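Baccell_00875 (Bacteroides cellulosilyticus DSM 14838, PDB 5NO8) is a polysaccharide lyase that probably removes the L-rhamnose caps attached to glucuronic acid on complex arabinogalactan proteins. Local coordinates at residues A[351-356]-A[367-372]; A[392-397]-A[677-682]; A[361-366]-A[418-423]. All blocks are in the same frame, centred on the assembly; numbering follows the deposited sequence.

Interaction 1: A[351-356]-A[367-372]; sequences TRQQMN and MVYDNE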
loop_
_atom_site.group_PDB
_atom_site.type_symbol
_atom_site.label_atom_id
_atom_site.label_comp_id
_atom_site.label_asym_id
_atom_site.label_seq_id
_atom_site.Cartn_x
_atom_site.Cartn_y
_atom_site.Cartn_z
ATOM N N THR A 351 -21.426 -2.215 19.433
ATOM C CA THR A 351 -21.418 -2.194 20.896
ATOM C C THR A 351 -20.412 -1.258 21.564
ATOM O O THR A 351 -20.562 -0.957 22.731
ATOM C CB THR A 351 -21.253 -3.601 21.486
ATOM O OG1 THR A 351 -19.969 -4.147 21.157
ATOM C CG2 THR A 351 -22.382 -4.492 20.995
ATOM N N ARG A 352 -19.387 -0.823 20.827
ATOM C CA ARG A 352 -18.302 0.000 21.378
ATOM C C ARG A 352 -18.074 1.301 20.616
ATOM O O ARG A 352 -17.582 2.254 21.210
ATOM C CB ARG A 352 -16.967 -0.784 21.409
ATOM C CG ARG A 352 -16.977 -2.095 22.188
ATOM C CD ARG A 352 -17.300 -1.893 23.668
ATOM N NE ARG A 352 -16.226 -1.251 24.433
ATOM C CZ ARG A 352 -16.165 0.035 24.834
ATOM N NH1 ARG A 352 -17.101 0.940 24.529
ATOM N NH2 ARG A 352 -15.120 0.440 25.553
ATOM N N GLN A 353 -18.385 1.361 19.324
ATOM C CA GLN A 353 -18.010 2.536 18.526
ATOM C C GLN A 353 -19.195 3.405 18.100
ATOM O O GLN A 353 -18.996 4.373 17.376
ATOM C CB GLN A 353 -17.169 2.134 17.304
ATOM C CG GLN A 353 -15.920 1.329 17.668
ATOM C CD GLN A 353 -14.853 1.265 16.585
ATOM O OE1 GLN A 353 -14.137 0.257 16.495
ATOM N NE2 GLN A 353 -14.687 2.352 15.802
ATOM N N GLN A 354 -20.412 3.077 18.532
ATOM C CA GLN A 354 -21.563 3.960 18.298
ATOM C C GLN A 354 -21.804 4.817 19.547
ATOM O O GLN A 354 -21.923 4.305 20.652
ATOM C CB GLN A 354 -22.831 3.185 17.909
ATOM C CG GLN A 354 -23.971 4.114 17.427
ATOM C CD GLN A 354 -25.126 3.392 16.768
ATOM O OE1 GLN A 354 -25.739 3.891 15.796
ATOM N NE2 GLN A 354 -25.393 2.181 17.232
ATOM N N MET A 355 -21.852 6.135 19.357
ATOM C CA MET A 355 -22.210 7.060 20.435
ATOM C C MET A 355 -23.655 6.771 20.871
ATOM O O MET A 355 -24.563 6.886 20.060
ATOM C CB MET A 355 -22.119 8.510 19.927
ATOM C CG MET A 355 -22.495 9.590 20.959
ATOM S SD MET A 355 -21.526 9.518 22.464
ATOM C CE MET A 355 -19.959 10.189 21.888
ATOM N N ASN A 356 -23.832 6.361 22.121
ATOM C CA ASN A 356 -25.140 6.094 22.704
ATOM C C ASN A 356 -25.291 6.995 23.938
ATOM O O ASN A 356 -24.955 6.626 25.044
ATOM C CB ASN A 356 -25.285 4.605 23.059
ATOM C CG ASN A 356 -25.222 3.701 21.833
ATOM O OD1 ASN A 356 -25.609 4.081 20.725
ATOM N ND2 ASN A 356 -24.729 2.488 22.034
ATOM N N MET A 367 -17.984 6.105 15.471
ATOM C CA MET A 367 -16.884 7.017 15.768
ATOM C C MET A 367 -15.529 6.330 15.857
ATOM O O MET A 367 -15.436 5.130 16.028
ATOM C CB MET A 367 -17.211 7.755 17.045
ATOM C CG MET A 367 -18.368 8.704 16.772
ATOM S SD MET A 367 -18.813 9.644 18.205
ATOM C CE MET A 367 -17.319 10.614 18.417
ATOM N N VAL A 368 -14.490 7.143 15.726
ATOM C CA VAL A 368 -13.120 6.716 15.950
ATOM C C VAL A 368 -12.998 6.151 17.333
ATOM O O VAL A 368 -13.596 6.666 18.285
ATOM C CB VAL A 368 -12.141 7.908 15.755
ATOM C CG1 VAL A 368 -10.699 7.505 16.080
ATOM C CG2 VAL A 368 -12.233 8.416 14.336
ATOM N N TYR A 369 -12.205 5.086 17.469
ATOM C CA TYR A 369 -12.056 4.403 18.737
ATOM C C TYR A 369 -10.594 4.205 19.050
ATOM O O TYR A 369 -9.817 3.836 18.159
ATOM C CB TYR A 369 -12.740 3.030 18.661
ATOM C CG TYR A 369 -12.896 2.300 19.975
ATOM C CD1 TYR A 369 -13.998 2.535 20.796
ATOM C CD2 TYR A 369 -11.978 1.336 20.382
ATOM C CE1 TYR A 369 -14.157 1.851 21.987
ATOM C CE2 TYR A 369 -12.123 0.648 21.577
ATOM C CZ TYR A 369 -13.222 0.915 22.374
ATOM O OH TYR A 369 -13.398 0.236 23.539
ATOM N N ASP A 370 -10.237 4.420 20.312
ATOM C CA ASP A 370 -8.872 4.264 20.778
ATOM C C ASP A 370 -8.727 2.906 21.410
ATOM O O ASP A 370 -9.261 2.666 22.509
ATOM C CB ASP A 370 -8.521 5.375 21.778
ATOM C CG ASP A 370 -7.048 5.345 22.210
ATOM O OD1 ASP A 370 -6.371 4.306 22.116
ATOM O OD2 ASP A 370 -6.550 6.395 22.636
ATOM N N ASN A 371 -8.015 2.011 20.725
ATOM C CA ASN A 371 -7.859 0.631 21.219
ATOM C C ASN A 371 -6.958 0.502 22.435
ATOM O O ASN A 371 -7.102 -0.459 23.174
ATOM C CB ASN A 371 -7.377 -0.305 20.117
ATOM C CG ASN A 371 -8.407 -0.455 19.009
ATOM O OD1 ASN A 371 -8.078 -0.418 17.838
ATOM N ND2 ASN A 371 -9.650 -0.616 19.389
ATOM N N GLU A 372 -6.052 1.455 22.650
ATOM C CA GLU A 372 -5.247 1.473 23.893
ATOM C C GLU A 372 -6.064 1.886 25.120
ATOM O O GLU A 372 -5.922 1.297 26.183
ATOM C CB GLU A 372 -4.023 2.376 23.741
ATOM C CG GLU A 372 -3.027 1.828 22.736
ATOM C CD GLU A 372 -1.838 2.762 22.446
ATOM O OE1 GLU A 372 -1.980 4.015 22.474
ATOM O OE2 GLU A 372 -0.755 2.211 22.137
#
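Two hydrogen bonds join Gln353 to Met367, and they offer a compact example of one residue gripping another through both its backbone and its side chain. Gln353 O accepts from Met367 N at 2.8 Å. The Gln353 chain, extended beyond CG, then carries its amide back so that NE2 donates to Met367 O at 2.9 Å. Each donor approaches nearly along the axis of the carbonyl it meets, and the second bond lies close to the plane of the Gln353 amide. Arg345 takes up OE1, so the amide is held at both of its polar atoms.

Beside this polar pair Gln353 packs on Tyr369: Gln353 CD rests 3.4 Å from Tyr369 CB, with amide and phenol planes 23° apart.

Arg352 makes a close polar contact that lacks the geometry of a hydrogen bond. Its bent chain sets the guanidinium almost perpendicular to the ring, at 89°, and Tyr369 OH comes over its face, only 2.7 Å from Arg352 NH2.

Purely apolar contact is supplied by sulfur and methyl, Met355 CE lying 3.9 Å from Met367 SD.

The contact fastens the loop that leaves helix 338-352 to the approach to strand 369-370. Phe348 of that helix meets Tyr369 edge-to-face, Ile376 touches Met367, and strand 369-370 lies between strands 375-376 and 672-677, antiparallel to both.

Interaction 2: A[392-397]-A[677-682]; sequences GAERLG and ANDQDW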
loop_
_atom_site.group_PDB
_atom_site.type_symbol
_atom_site.label_atom_id
_atom_site.label_comp_id
_atom_site.label_asym_id
_atom_site.label_seq_id
_atom_site.Cartn_x
_atom_site.Cartn_y
_atom_site.Cartn_z
ATOM N N GLY A 392 -17.892 12.108 10.879
ATOM C CA GLY A 392 -18.455 11.889 9.552
ATOM C C GLY A 392 -17.379 11.467 8.571
ATOM O O GLY A 392 -16.429 10.751 8.945
ATOM N N ALA A 393 -17.511 11.927 7.328
ATOM C CA ALA A 393 -16.540 11.669 6.264
ATOM C C ALA A 393 -16.281 10.161 6.108
ATOM O O ALA A 393 -17.236 9.395 5.949
ATOM C CB ALA A 393 -15.248 12.460 6.501
ATOM N N GLU A 394 -15.031 9.715 6.207
ATOM C CA GLU A 394 -14.730 8.312 5.958
ATOM C C GLU A 394 -15.364 7.368 6.986
ATOM O O GLU A 394 -15.421 6.162 6.731
ATOM C CB GLU A 394 -13.212 8.064 5.981
ATOM C CG GLU A 394 -12.450 8.490 4.750
ATOM C CD GLU A 394 -12.029 9.951 4.725
ATOM O OE1 GLU A 394 -12.514 10.789 5.540
ATOM O OE2 GLU A 394 -11.184 10.257 3.856
ATOM N N ARG A 395 -15.769 7.882 8.147
ATOM C CA ARG A 395 -16.456 7.055 9.173
ATOM C C ARG A 395 -17.828 6.530 8.715
ATOM O O ARG A 395 -18.349 5.582 9.314
ATOM C CB ARG A 395 -16.600 7.792 10.505
ATOM C CG ARG A 395 -15.430 7.702 11.482
ATOM C CD ARG A 395 -14.114 8.196 10.920
ATOM N NE ARG A 395 -14.158 9.632 10.624
ATOM C CZ ARG A 395 -13.235 10.288 9.925
ATOM N NH1 ARG A 395 -12.152 9.651 9.449
ATOM N NH2 ARG A 395 -13.388 11.595 9.696
ATOM N N LEU A 396 -18.391 7.103 7.651
ATOM C CA LEU A 396 -19.533 6.510 6.925
ATOM C C LEU A 396 -19.371 5.033 6.553
ATOM O O LEU A 396 -20.364 4.314 6.460
ATOM C CB LEU A 396 -19.899 7.307 5.671
ATOM C CG LEU A 396 -20.850 8.509 5.851
ATOM C CD1 LEU A 396 -22.281 7.983 6.025
ATOM C CD2 LEU A 396 -20.479 9.414 7.012
ATOM N N GLY A 397 -18.130 4.582 6.329
ATOM C CA GLY A 397 -17.882 3.204 6.009
ATOM C C GLY A 397 -18.385 2.237 7.056
ATOM O O GLY A 397 -18.803 1.142 6.693
ATOM N N ALA A 677 -8.907 2.655 15.640
ATOM C CA ALA A 677 -9.850 2.266 14.588
ATOM C C ALA A 677 -10.497 3.565 14.115
ATOM O O ALA A 677 -11.139 4.285 14.899
ATOM C CB ALA A 677 -10.895 1.315 15.110
ATOM N N ASN A 678 -10.278 3.886 12.855
ATOM C CA ASN A 678 -10.768 5.103 12.284
ATOM C C ASN A 678 -11.636 4.762 11.085
ATOM O O ASN A 678 -12.849 4.575 11.245
ATOM C CB ASN A 678 -9.559 6.044 12.012
ATOM C CG ASN A 678 -9.985 7.411 11.554
ATOM O OD1 ASN A 678 -11.023 7.531 10.926
ATOM N ND2 ASN A 678 -9.183 8.463 11.863
ATOM N N ASP A 679 -11.048 4.627 9.904
ATOM C CA ASP A 679 -11.774 4.532 8.650
ATOM C C ASP A 679 -11.644 3.191 7.885
ATOM O O ASP A 679 -12.198 3.027 6.806
ATOM C CB ASP A 679 -11.393 5.740 7.727
ATOM C CG ASP A 679 -9.882 6.023 7.632
ATOM O OD1 ASP A 679 -9.060 5.618 8.509
ATOM O OD2 ASP A 679 -9.506 6.678 6.616
ATOM N N GLN A 680 -10.912 2.242 8.460
ATOM C CA GLN A 680 -10.554 0.984 7.804
ATOM C C GLN A 680 -11.713 0.049 7.504
ATOM O O GLN A 680 -11.519 -0.897 6.752
ATOM C CB GLN A 680 -9.492 0.188 8.608
ATOM C CG GLN A 680 -10.000 -0.434 9.912
ATOM C CD GLN A 680 -10.536 0.580 10.889
ATOM O OE1 GLN A 680 -11.690 0.468 11.435
ATOM N NE2 GLN A 680 -9.727 1.577 11.145
ATOM N N ASP A 681 -12.896 0.308 8.040
ATOM C CA ASP A 681 -14.011 -0.622 7.812
ATOM C C ASP A 681 -14.468 -0.647 6.359
ATOM O O ASP A 681 -15.071 -1.619 5.917
ATOM C CB ASP A 681 -15.117 -0.369 8.815
ATOM C CG ASP A 681 -14.654 -0.686 10.217
ATOM O OD1 ASP A 681 -14.119 -1.803 10.424
ATOM O OD2 ASP A 681 -14.748 0.170 11.110
ATOM N N TRP A 682 -14.109 0.376 5.571
ATOM C CA TRP A 682 -14.221 0.261 4.119
ATOM C C TRP A 682 -13.568 -0.991 3.509
ATOM O O TRP A 682 -14.006 -1.486 2.479
ATOM C CB TRP A 682 -13.658 1.517 3.400
ATOM C CG TRP A 682 -14.483 2.730 3.592
ATOM C CD1 TRP A 682 -14.193 3.794 4.373
ATOM C CD2 TRP A 682 -15.755 3.006 2.987
ATOM N NE1 TRP A 682 -15.198 4.734 4.297
ATOM C CE2 TRP A 682 -16.177 4.267 3.466
ATOM C CE3 TRP A 682 -16.590 2.296 2.125
ATOM C CZ2 TRP A 682 -17.409 4.845 3.092
ATOM C CZ3 TRP A 682 -17.827 2.869 1.754
ATOM C CH2 TRP A 682 -18.197 4.149 2.229
HETATM O O HOH W 1 -15.455 3.668 7.886
#
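Trp682 closes a type I beta turn that begins at Asp679, and its indole can be followed atom by atom across the 3-10 segment 394-395 and the beginning of helix 396-409. At CB the side chain turns so that CG is anti to the carbonyl carbon (chi1 -70°), which swings the ring over Gly397. CD1 skirts the carbonyl of Glu394, and Trp682 NE1 donates to Glu394 O at 2.8 Å, on a lone pair in the carbonyl plane but with a bent N-H...O angle of 134°. Next, Trp682 CE2 lies 3.2 Å from Gly397 CA, which makes a CH-pi contact over the face of the six-membered ring. Trp682 CZ2 comes 3.3 Å from Gly397 N, and CH2 reaches Gly397 CA at the far end. The fit is tight: a beta carbon on Gly397 would collide with NE1. An alanine in place of Trp682 would remove the indole donor and the CH-pi surface, and would probably loosen the start of this helix against the turn.

Glu394 O is gripped twice, since Gly397 N also donates to it, and a water sits 2.7 Å from the same Glu394 O. Alongside, Glu394 CB packs 3.4 Å from Asp679 CB while their carboxylates go elsewhere, to Arg447 and Tyr613. Arg395, its chain bent at chi2 and chi3, brings NH1 to donate a hydrogen bond to Asn678 OD1 at 2.8 Å, on a lone pair in the carbonyl plane; Asp390 holds NH2 in a salt bridge.

The contact thus sets the loop between strand 672-677 and helix 682-692 against the 3-10 segment and the helix that follows it, with Trp453 of helix 448-465 and Phe600 of helix 596-600 packed around it.

Interaction 3: A[361-366]-A[418-423]; sequences LRDGAY and LLRYAD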
loop_
_atom_site.group_PDB
_atom_site.type_symbol
_atom_site.label_atom_id
_atom_site.label_comp_id
_atom_site.label_asym_id
_atom_site.label_seq_id
_atom_site.Cartn_x
_atom_site.Cartn_y
_atom_site.Cartn_z
ATOM N N LEU A 361 -24.748 15.613 20.827
ATOM C CA LEU A 361 -25.261 15.817 19.462
ATOM C C LEU A 361 -24.812 14.740 18.459
ATOM O O LEU A 361 -25.398 14.606 17.397
ATOM C CB LEU A 361 -24.812 17.172 18.919
ATOM C CG LEU A 361 -25.376 18.442 19.571
ATOM C CD1 LEU A 361 -24.564 19.633 19.080
ATOM C CD2 LEU A 361 -26.851 18.599 19.222
ATOM N N ARG A 362 -23.752 14.003 18.774
ATOM C CA ARG A 362 -23.298 12.909 17.903
ATOM C C ARG A 362 -24.003 11.582 18.214
ATOM O O ARG A 362 -23.600 10.543 17.698
ATOM C CB ARG A 362 -21.781 12.725 18.038
ATOM C CG ARG A 362 -20.958 13.942 17.654
ATOM C CD ARG A 362 -19.554 13.856 18.198
ATOM N NE ARG A 362 -19.507 14.017 19.650
ATOM C CZ ARG A 362 -18.402 14.242 20.361
ATOM N NH1 ARG A 362 -18.489 14.377 21.677
ATOM N NH2 ARG A 362 -17.210 14.328 19.784
ATOM N N ASP A 363 -25.041 11.595 19.059
ATOM C CA ASP A 363 -25.849 10.390 19.330
ATOM C C ASP A 363 -26.199 9.645 18.042
ATOM O O ASP A 363 -26.751 10.230 17.106
ATOM C CB ASP A 363 -27.135 10.760 20.077
ATOM C CG ASP A 363 -27.875 9.537 20.629
ATOM O OD1 ASP A 363 -27.206 8.598 21.119
ATOM O OD2 ASP A 363 -29.129 9.533 20.579
ATOM N N GLY A 364 -25.839 8.356 17.988
ATOM C CA GLY A 364 -26.046 7.543 16.806
ATOM C C GLY A 364 -24.840 7.392 15.889
ATOM O O GLY A 364 -24.859 6.508 15.028
ATOM N N ALA A 365 -23.821 8.255 16.045
ATOM C CA ALA A 365 -22.674 8.269 15.139
ATOM C C ALA A 365 -21.780 7.065 15.406
ATOM O O ALA A 365 -21.554 6.720 16.548
ATOM C CB ALA A 365 -21.852 9.545 15.324
ATOM N N TYR A 366 -21.229 6.481 14.348
ATOM C CA TYR A 366 -20.115 5.510 14.489
ATOM C C TYR A 366 -18.817 6.314 14.465
ATOM O O TYR A 366 -18.596 7.110 13.534
ATOM C CB TYR A 366 -20.125 4.504 13.355
ATOM C CG TYR A 366 -21.401 3.672 13.268
ATOM C CD1 TYR A 366 -21.812 2.866 14.344
ATOM C CD2 TYR A 366 -22.194 3.701 12.138
ATOM C CE1 TYR A 366 -22.984 2.127 14.278
ATOM C CE2 TYR A 366 -23.360 2.954 12.063
ATOM C CZ TYR A 366 -23.758 2.179 13.132
ATOM O OH TYR A 366 -24.940 1.463 13.001
ATOM N N LEU A 418 -28.517 1.026 12.733
ATOM C CA LEU A 418 -28.432 1.693 11.454
ATOM C C LEU A 418 -29.496 2.775 11.265
ATOM O O LEU A 418 -29.200 3.826 10.687
ATOM C CB LEU A 418 -28.521 0.719 10.303
ATOM C CG LEU A 418 -27.249 -0.113 10.078
ATOM C CD1 LEU A 418 -27.591 -1.316 9.232
ATOM C CD2 LEU A 418 -26.158 0.735 9.404
ATOM N N LEU A 419 -30.718 2.524 11.733
ATOM C CA LEU A 419 -31.771 3.564 11.664
ATOM C C LEU A 419 -31.356 4.797 12.440
ATOM O O LEU A 419 -31.575 5.922 11.988
ATOM C CB LEU A 419 -33.136 3.022 12.125
ATOM C CG LEU A 419 -33.724 2.022 11.123
ATOM C CD1 LEU A 419 -34.811 1.187 11.789
ATOM C CD2 LEU A 419 -34.275 2.670 9.866
ATOM N N ARG A 420 -30.716 4.591 13.586
ATOM C CA ARG A 420 -30.199 5.682 14.368
ATOM C C ARG A 420 -29.057 6.401 13.690
ATOM O O ARG A 420 -28.969 7.637 13.753
ATOM C CB ARG A 420 -29.740 5.209 15.729
ATOM C CG ARG A 420 -30.886 4.857 16.645
ATOM C CD ARG A 420 -30.377 4.284 17.942
ATOM N NE ARG A 420 -29.450 5.189 18.607
ATOM C CZ ARG A 420 -28.258 4.868 19.118
ATOM N NH1 ARG A 420 -27.789 3.610 19.109
ATOM N NH2 ARG A 420 -27.518 5.824 19.685
ATOM N N TYR A 421 -28.166 5.633 13.065
ATOM C CA TYR A 421 -27.060 6.240 12.353
ATOM C C TYR A 421 -27.534 7.103 11.204
ATOM O O TYR A 421 -27.113 8.265 11.075
ATOM C CB TYR A 421 -26.115 5.169 11.791
ATOM C CG TYR A 421 -24.896 5.768 11.157
ATOM C CD1 TYR A 421 -24.096 6.665 11.870
ATOM C CD2 TYR A 421 -24.515 5.433 9.881
ATOM C CE1 TYR A 421 -22.964 7.214 11.310
ATOM C CE2 TYR A 421 -23.359 5.957 9.330
ATOM C CZ TYR A 421 -22.601 6.863 10.052
ATOM O OH TYR A 421 -21.455 7.392 9.493
ATOM N N ALA A 422 -28.415 6.550 10.389
ATOM C CA ALA A 422 -28.926 7.238 9.212
ATOM C C ALA A 422 -29.673 8.534 9.562
ATOM O O ALA A 422 -29.603 9.514 8.820
ATOM C CB ALA A 422 -29.813 6.334 8.397
ATOM N N ASP A 423 -30.362 8.523 10.688
ATOM C CA ASP A 423 -30.932 9.743 11.251
ATOM C C ASP A 423 -29.899 10.750 11.682
ATOM O O ASP A 423 -30.043 11.938 11.394
ATOM C CB ASP A 423 -31.838 9.432 12.424
ATOM C CG ASP A 423 -33.256 9.616 12.064
ATOM O OD1 ASP A 423 -33.828 8.723 11.406
ATOM O OD2 ASP A 423 -33.765 10.709 12.370
HETATM O O HOH W 2 -29.596 8.067 18.428
HETATM O O HOH W 3 -29.636 9.067 15.957
HETATM O O HOH W 4 -19.970 8.400 11.547
#
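The ring of Tyr421 receives Tyr366 on one face, where Tyr366 CD2 lies over the centre, while Gly364 O and Ala365 CA come at its edge. The two phenols are oblique to each other, their planes 44° apart and their centroids 4.4 Å apart, and the closest approach is Tyr366 CE2 to Tyr421 CG at 3.3 Å. Leu418 CD2 meets the Tyr366 ring at its edge, 3.9 Å from Tyr366 OH, and that hydroxyl is hydrogen-bonded to Ser417. A third flat group, the Arg420 guanidinium, has Gly364 CA over one face and Asp363 OD1 at its edge.

Polar bonds fix these groups in place. Arg420 NH2 forms a salt bridge with Asp363 OD1 at 3.1 Å, weak as a hydrogen bond; OD1 also accepts from Asn357 N, and Arg420 NH1 is bound to Asn356. A water accepts from Arg420 NE at 2.9 Å and reaches Asp363 OD2 more weakly. Another ties the tyrosines together, accepting from Tyr421 OH and donating to Tyr366 O, each at 2.7 Å.

Gly364 lies at the third position of a type II beta turn from Arg362 to Ala365, with a positive phi of 98°. A beta carbon here would strike Arg420 O and, at these backbone angles, also the carbonyl O of Asp363.

In the fold, the turn before strand 369-370 is laid along helix 412-429. Met398 and Leu402 of helix 396-409 meet Tyr366 there, and Leu457 of helix 448-465 touches Tyr421.

How the interactions relate
Leaving helix 338-352, the chain makes a ten-residue excursion before interaction 1 closes it, bringing 351-356 onto 367-372. Interaction 3 starts inside that loop at 361-366 and ends on helix 412-429, so the two cross; Met355 O to Gly364 N is among their direct links. Interaction 2 opens at 392-397, before interaction 3 has closed, and crosses it in turn, closing far along the chain at 677-682. Interactions 1 and 2 lie in series, yet Tyr369 N reaches Ala677 O. Together they join a small four-stranded antiparallel sheet to consecutive helices 396-409 and 412-429 and to the C-terminal helix 682-692.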